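Local coordinates for protein formiminoglutamase (Trypanosoma cruzi, PDB 4MYK) that hydrolyses N-formimino-L-glutamate as an arginase-like dinuclear manganese enzyme of the arginase/deacetylase fold, at residues 28-33 / 82-87; 244-249 / 289-294. The protein carries 1 engineered substitution. All blocks are in the same frame, centred on the assembly; numbering follows the deposited sequence.

Overall arrangement
Both contacts belong to the alpha/beta arginase fold, and both segments of contact 1 precede both segments of contact 2 in the sequence. Contact 1 (28-33 / 82-87) pairs two neighbouring strands at one edge of the parallel sheet. Contact 2 (244-249 / 289-294) joins a loop that follows strand 231-236 to the first turns of helix 290-306. Their centres are 25 Å apart, and their nearest atoms are about 13 Å apart. Helix 290-306 links them: its start carries contact 2, and Phe299, Phe302 and Phe306 further along it reach contact 1. Contact 1 is remote from the metal site, whereas contact 2 lies closer: the Met245 side chain is about 7 Å from that of the ligand Asp238.

Contact 1: 28-33 / 82-87; sequences EDADIV and KLYDAG
Strands 32-37 and 83-88 start their parallel pairing here, at the edge of the main sheet of the arginase fold. Ile32 pairs with Leu83 and Val33 with Tyr84. One firm rung is Tyr84 N to Ile32 O, 3.0 Å. The ladder continues as Tyr84 bonds with the backbone of Ile34. Before it, Lys82 O accepts two backbone N-H groups. Asp31 N lies 2.9 Å from Lys82 O. Ile32 N gives a weak second bond to the same oxygen.

Asp31 also binds back through its side chain. Its CG stands beside its own backbone N (chi1 -58°), and OD2 takes the N-H of Lys82 on its anti lone pair. Lys82 N to Asp31 OD2 is 3.0 Å and fairly straight, at 164°. The lysine chain bends at chi3 and chi4, and its NZ makes a long salt bridge to the same Asp31 OD2, 3.4 Å. One carboxylate oxygen thus meets both the backbone and the ammonium of Lys82.

The apolar side chains divide between the two faces of the sheet. Ile32 and Leu83 lie side by side on one face, pointing the same way, with Ile32 CD1 3.9 Å from Leu83 CD1. On the other face, Ala30 CB packs closely on Tyr84 CB at 3.3 Å. Further along, Val33 CG1 touches Ala86 CB at 3.8 Å.

Strand 83-88 is outermost in this chain's sheet. Strand 32-37 is flanked on its other side by strand 114-119, where Val33 bonds to the backbone of Phe114 and Phe116. Helix 290-306 covers the Ile32 and Leu83 face with Phe299, Phe302 and Phe306.

Contact 2: 244-249 / 289-294; sequences DMPGVS and YRSPRV
Gly247, the centre of an inverse gamma turn, meets Ser291 in the first turn of helix 290-306. The turn belongs to a loop after strand 231-236, the strand that ends at the metal ligand Asp236. Ser291 OG is anti to its carbonyl carbon (chi1 -54°) and accepts a hydrogen bond from Gly247 N at 2.7 Å, with a bent N-H angle of 137°. The same hydroxyl also bonds to Glu287 OE1. Ser291 CB packs against N and CA of Gly247, where a CB would point toward Ser291 and clash.

Met245 has CG anti to its backbone N (chi1 -164°), and its bent chain ends with SD and CE against Ser291 O and Val294. Met245 CE is 3.6 Å from Val294 CG1. The other branch of Val294, CG2, touches Asp244 O.

The Arg290 and Pro246 side chains cross at about a right angle, with Arg290 NH1 3.4 Å from Pro246 CG. Asp244 O lies over one face of the guanidinium. Arg290 NH2 bonds to Ser243 O, and NE to Ser242 OG of a neighbouring subunit. Asp244 OD2 accepts a hydrogen bond from Ala258 N. A water 2.8 Å from Asp244 OD1 sits in plane at the guanidinium edge, weakly bonded to Arg290 NH2 at 3.4 Å.

Contact 1: 28-33 / 82-87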
loop_
_atom_site.group_PDB
_atom_site.type_symbol
_atom_site.label_atom_id
_atom_site.label_comp_id
_atom_site.label_asym_id
_atom_site.label_seq_id
_atom_site.Cartn_x
_atom_site.Cartn_y
_atom_site.Cartn_z
ATOM N N GLU A 28 -37.579 -13.212 -7.356
ATOM C CA GLU A 28 -37.588 -14.464 -8.117
ATOM C C GLU A 28 -37.022 -14.255 -9.516
ATOM O O GLU A 28 -36.654 -15.212 -10.206
ATOM C CB GLU A 28 -39.015 -15.019 -8.220
ATOM C CG GLU A 28 -39.854 -14.805 -6.974
ATOM C CD GLU A 28 -39.494 -15.763 -5.850
ATOM O OE1 GLU A 28 -39.447 -16.991 -6.104
ATOM O OE2 GLU A 28 -39.272 -15.285 -4.711
ATOM N N ASP A 29 -36.958 -12.991 -9.922
ATOM C CA ASP A 29 -36.559 -12.626 -11.274
ATOM C C ASP A 29 -35.100 -12.160 -11.359
ATOM O O ASP A 29 -34.538 -12.030 -12.443
ATOM C CB ASP A 29 -37.524 -11.568 -11.820
ATOM C CG ASP A 29 -38.935 -12.126 -12.033
ATOM O OD1 ASP A 29 -39.064 -13.203 -12.662
ATOM O OD2 ASP A 29 -39.907 -11.499 -11.567
ATOM N N ALA A 30 -34.493 -11.926 -10.202
ATOM C CA ALA A 30 -33.088 -11.539 -10.131
ATOM C C ALA A 30 -32.150 -12.734 -10.319
ATOM O O ALA A 30 -32.364 -13.805 -9.742
ATOM C CB ALA A 30 -32.799 -10.850 -8.810
ATOM N N ASP A 31 -31.112 -12.536 -11.129
ATOM C CA ASP A 31 -30.063 -13.535 -11.313
ATOM C C ASP A 31 -29.237 -13.644 -10.036
ATOM O O ASP A 31 -28.815 -14.731 -9.636
ATOM C CB ASP A 31 -29.160 -13.142 -12.478
ATOM C CG ASP A 31 -29.921 -12.986 -13.783
ATOM O OD1 ASP A 31 -30.396 -14.010 -14.310
ATOM O OD2 ASP A 31 -30.028 -11.847 -14.292
ATOM N N ILE A 32 -29.021 -12.501 -9.398
ATOM C CA ILE A 32 -28.191 -12.444 -8.209
ATOM C C ILE A 32 -28.975 -11.789 -7.095
ATOM O O ILE A 32 -29.610 -10.744 -7.302
ATOM C CB ILE A 32 -26.888 -11.637 -8.468
ATOM C CG1 ILE A 32 -26.022 -12.334 -9.528
ATOM C CG2 ILE A 32 -26.109 -11.407 -7.156
ATOM C CD1 ILE A 32 -25.016 -11.419 -10.203
ATOM N N VAL A 33 -28.931 -12.402 -5.916
ATOM C CA VAL A 33 -29.609 -11.840 -4.752
ATOM C C VAL A 33 -28.656 -11.515 -3.587
ATOM O O VAL A 33 -27.912 -12.375 -3.118
ATOM C CB VAL A 33 -30.811 -12.723 -4.323
ATOM C CG1 VAL A 33 -31.411 -12.244 -3.004
ATOM C CG2 VAL A 33 -31.870 -12.716 -5.432
ATOM N N LYS A 82 -29.895 -8.934 -13.756
ATOM C CA LYS A 82 -30.771 -8.281 -12.790
ATOM C C LYS A 82 -30.331 -8.636 -11.388
ATOM O O LYS A 82 -30.140 -9.806 -11.068
ATOM C CB LYS A 82 -32.248 -8.658 -12.999
ATOM C CG LYS A 82 -32.902 -7.951 -14.180
ATOM C CD LYS A 82 -34.270 -8.520 -14.462
ATOM C CE LYS A 82 -34.240 -10.035 -14.401
ATOM N NZ LYS A 82 -33.076 -10.641 -15.135
ATOM N N LEU A 83 -30.153 -7.602 -10.571
ATOM C CA LEU A 83 -29.796 -7.756 -9.173
ATOM C C LEU A 83 -31.004 -7.457 -8.306
ATOM O O LEU A 83 -31.874 -6.672 -8.682
ATOM C CB LEU A 83 -28.672 -6.793 -8.800
ATOM C CG LEU A 83 -27.221 -7.224 -8.986
ATOM C CD1 LEU A 83 -27.070 -8.145 -10.187
ATOM C CD2 LEU A 83 -26.339 -5.991 -9.114
ATOM N N TYR A 84 -31.047 -8.076 -7.134
ATOM C CA TYR A 84 -32.085 -7.778 -6.153
ATOM C C TYR A 84 -31.470 -7.785 -4.778
ATOM O O TYR A 84 -30.648 -8.641 -4.460
ATOM C CB TYR A 84 -33.227 -8.790 -6.217
ATOM C CG TYR A 84 -34.448 -8.377 -5.440
ATOM C CD1 TYR A 84 -34.632 -8.792 -4.121
ATOM C CD2 TYR A 84 -35.426 -7.572 -6.018
ATOM C CE1 TYR A 84 -35.766 -8.418 -3.400
ATOM C CE2 TYR A 84 -36.558 -7.196 -5.305
ATOM C CZ TYR A 84 -36.720 -7.623 -3.999
ATOM O OH TYR A 84 -37.837 -7.250 -3.288
ATOM N N ASP A 85 -31.873 -6.815 -3.974
ATOM C CA ASP A 85 -31.353 -6.653 -2.630
ATOM C C ASP A 85 -32.444 -7.113 -1.677
ATOM O O ASP A 85 -33.419 -6.397 -1.444
ATOM C CB ASP A 85 -31.002 -5.182 -2.423
ATOM C CG ASP A 85 -30.321 -4.914 -1.110
ATOM O OD1 ASP A 85 -30.248 -5.826 -0.262
ATOM O OD2 ASP A 85 -29.872 -3.767 -0.914
ATOM N N ALA A 86 -32.296 -8.322 -1.149
ATOM C CA ALA A 86 -33.307 -8.899 -0.264
ATOM C C ALA A 86 -33.284 -8.344 1.168
ATOM O O ALA A 86 -34.112 -8.728 2.005
ATOM C CB ALA A 86 -33.189 -10.408 -0.247
ATOM N N GLY A 87 -32.328 -7.459 1.448
ATOM C CA GLY A 87 -32.224 -6.822 2.748
ATOM C C GLY A 87 -31.387 -7.576 3.763
ATOM O O GLY A 87 -30.595 -8.442 3.403
#

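Contact 2: 244-249 / 289-294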
loop_
_atom_site.group_PDB
_atom_site.type_symbol
_atom_site.label_atom_id
_atom_site.label_comp_id
_atom_site.label_asym_id
_atom_site.label_seq_id
_atom_site.Cartn_x
_atom_site.Cartn_y
_atom_site.Cartn_z
ATOM N N ASP A 244 -4.244 -1.785 1.443
ATOM C CA ASP A 244 -5.401 -1.663 0.539
ATOM C C ASP A 244 -6.742 -1.777 1.269
ATOM O O ASP A 244 -7.734 -1.155 0.879
ATOM C CB ASP A 244 -5.374 -2.761 -0.529
ATOM C CG ASP A 244 -4.383 -2.488 -1.608
ATOM O OD1 ASP A 244 -4.056 -1.306 -1.817
ATOM O OD2 ASP A 244 -3.934 -3.455 -2.248
ATOM N N MET A 245 -6.769 -2.597 2.313
ATOM C CA MET A 245 -8.015 -2.967 2.956
ATOM C C MET A 245 -7.886 -2.837 4.473
ATOM O O MET A 245 -7.834 -3.838 5.179
ATOM C CB MET A 245 -8.371 -4.401 2.555
ATOM C CG MET A 245 -9.809 -4.819 2.820
ATOM S SD MET A 245 -10.971 -3.730 1.991
ATOM C CE MET A 245 -12.241 -4.897 1.506
ATOM N N PRO A 246 -7.810 -1.593 4.978
ATOM C CA PRO A 246 -7.634 -1.384 6.427
ATOM C C PRO A 246 -8.911 -1.577 7.270
ATOM O O PRO A 246 -8.812 -1.825 8.475
ATOM C CB PRO A 246 -7.131 0.061 6.523
ATOM C CG PRO A 246 -7.612 0.716 5.285
ATOM C CD PRO A 246 -7.622 -0.350 4.209
ATOM N N GLY A 247 -10.084 -1.489 6.650
ATOM C CA GLY A 247 -11.334 -1.486 7.398
ATOM C C GLY A 247 -11.919 -2.864 7.637
ATOM O O GLY A 247 -12.959 -3.215 7.066
ATOM N N VAL A 248 -11.240 -3.647 8.475
ATOM C CA VAL A 248 -11.648 -5.012 8.781
ATOM C C VAL A 248 -11.366 -5.203 10.255
ATOM O O VAL A 248 -10.700 -4.374 10.857
ATOM C CB VAL A 248 -10.878 -6.080 7.937
ATOM C CG1 VAL A 248 -11.057 -5.834 6.444
ATOM C CG2 VAL A 248 -9.409 -6.107 8.296
ATOM N N SER A 249 -11.886 -6.270 10.847
ATOM C CA SER A 249 -11.774 -6.452 12.295
ATOM C C SER A 249 -10.360 -6.894 12.666
ATOM O O SER A 249 -9.825 -6.504 13.702
ATOM C CB SER A 249 -12.815 -7.464 12.805
ATOM O OG SER A 249 -14.099 -7.226 12.226
ATOM N N TYR A 289 -14.245 4.541 4.609
ATOM C CA TYR A 289 -14.413 5.005 3.222
ATOM C C TYR A 289 -13.727 4.121 2.158
ATOM O O TYR A 289 -14.372 3.657 1.216
ATOM C CB TYR A 289 -13.992 6.474 3.067
ATOM C CG TYR A 289 -14.542 7.096 1.802
ATOM C CD1 TYR A 289 -15.811 7.661 1.784
ATOM C CD2 TYR A 289 -13.810 7.089 0.611
ATOM C CE1 TYR A 289 -16.335 8.220 0.625
ATOM C CE2 TYR A 289 -14.328 7.650 -0.556
ATOM C CZ TYR A 289 -15.592 8.214 -0.539
ATOM O OH TYR A 289 -16.125 8.774 -1.682
ATOM N N ARG A 290 -12.427 3.885 2.331
ATOM C CA ARG A 290 -11.622 3.178 1.345
ATOM C C ARG A 290 -11.976 1.701 1.259
ATOM O O ARG A 290 -11.986 1.094 0.171
ATOM C CB ARG A 290 -10.140 3.317 1.693
ATOM C CG ARG A 290 -9.584 4.736 1.592
ATOM C CD ARG A 290 -8.109 4.796 2.006
ATOM N NE ARG A 290 -7.236 3.962 1.177
ATOM C CZ ARG A 290 -6.377 3.050 1.646
ATOM N NH1 ARG A 290 -6.249 2.834 2.949
ATOM N NH2 ARG A 290 -5.632 2.347 0.805
ATOM N N SER A 291 -12.248 1.115 2.419
ATOM C CA SER A 291 -12.428 -0.328 2.517
ATOM C C SER A 291 -13.782 -0.806 1.966
ATOM O O SER A 291 -13.850 -1.801 1.252
ATOM C CB SER A 291 -12.184 -0.780 3.956
ATOM O OG SER A 291 -10.909 -0.325 4.386
ATOM N N PRO A 292 -14.863 -0.087 2.292
ATOM C CA PRO A 292 -16.165 -0.370 1.672
ATOM C C PRO A 292 -16.165 -0.232 0.146
ATOM O O PRO A 292 -16.845 -0.993 -0.536
ATOM C CB PRO A 292 -17.079 0.670 2.316
ATOM C CG PRO A 292 -16.468 0.873 3.679
ATOM C CD PRO A 292 -14.990 0.825 3.445
ATOM N N ARG A 293 -15.414 0.723 -0.383
ATOM C CA ARG A 293 -15.270 0.840 -1.833
ATOM C C ARG A 293 -14.644 -0.424 -2.410
ATOM O O ARG A 293 -15.095 -0.946 -3.419
ATOM C CB ARG A 293 -14.453 2.079 -2.221
ATOM C CG ARG A 293 -15.121 3.400 -1.853
ATOM C CD ARG A 293 -14.384 4.600 -2.438
ATOM N NE ARG A 293 -14.331 4.550 -3.900
ATOM C CZ ARG A 293 -15.018 5.356 -4.703
ATOM N NH1 ARG A 293 -15.815 6.284 -4.193
ATOM N NH2 ARG A 293 -14.907 5.239 -6.017
ATOM N N VAL A 294 -13.599 -0.925 -1.763
ATOM C CA VAL A 294 -12.960 -2.147 -2.245
ATOM C C VAL A 294 -13.951 -3.309 -2.272
ATOM O O VAL A 294 -13.985 -4.083 -3.235
ATOM C CB VAL A 294 -11.732 -2.522 -1.411
ATOM C CG1 VAL A 294 -11.233 -3.921 -1.786
ATOM C CG2 VAL A 294 -10.643 -1.461 -1.585
HETATM O O HOH W 1 -5.243 1.161 -2.317
#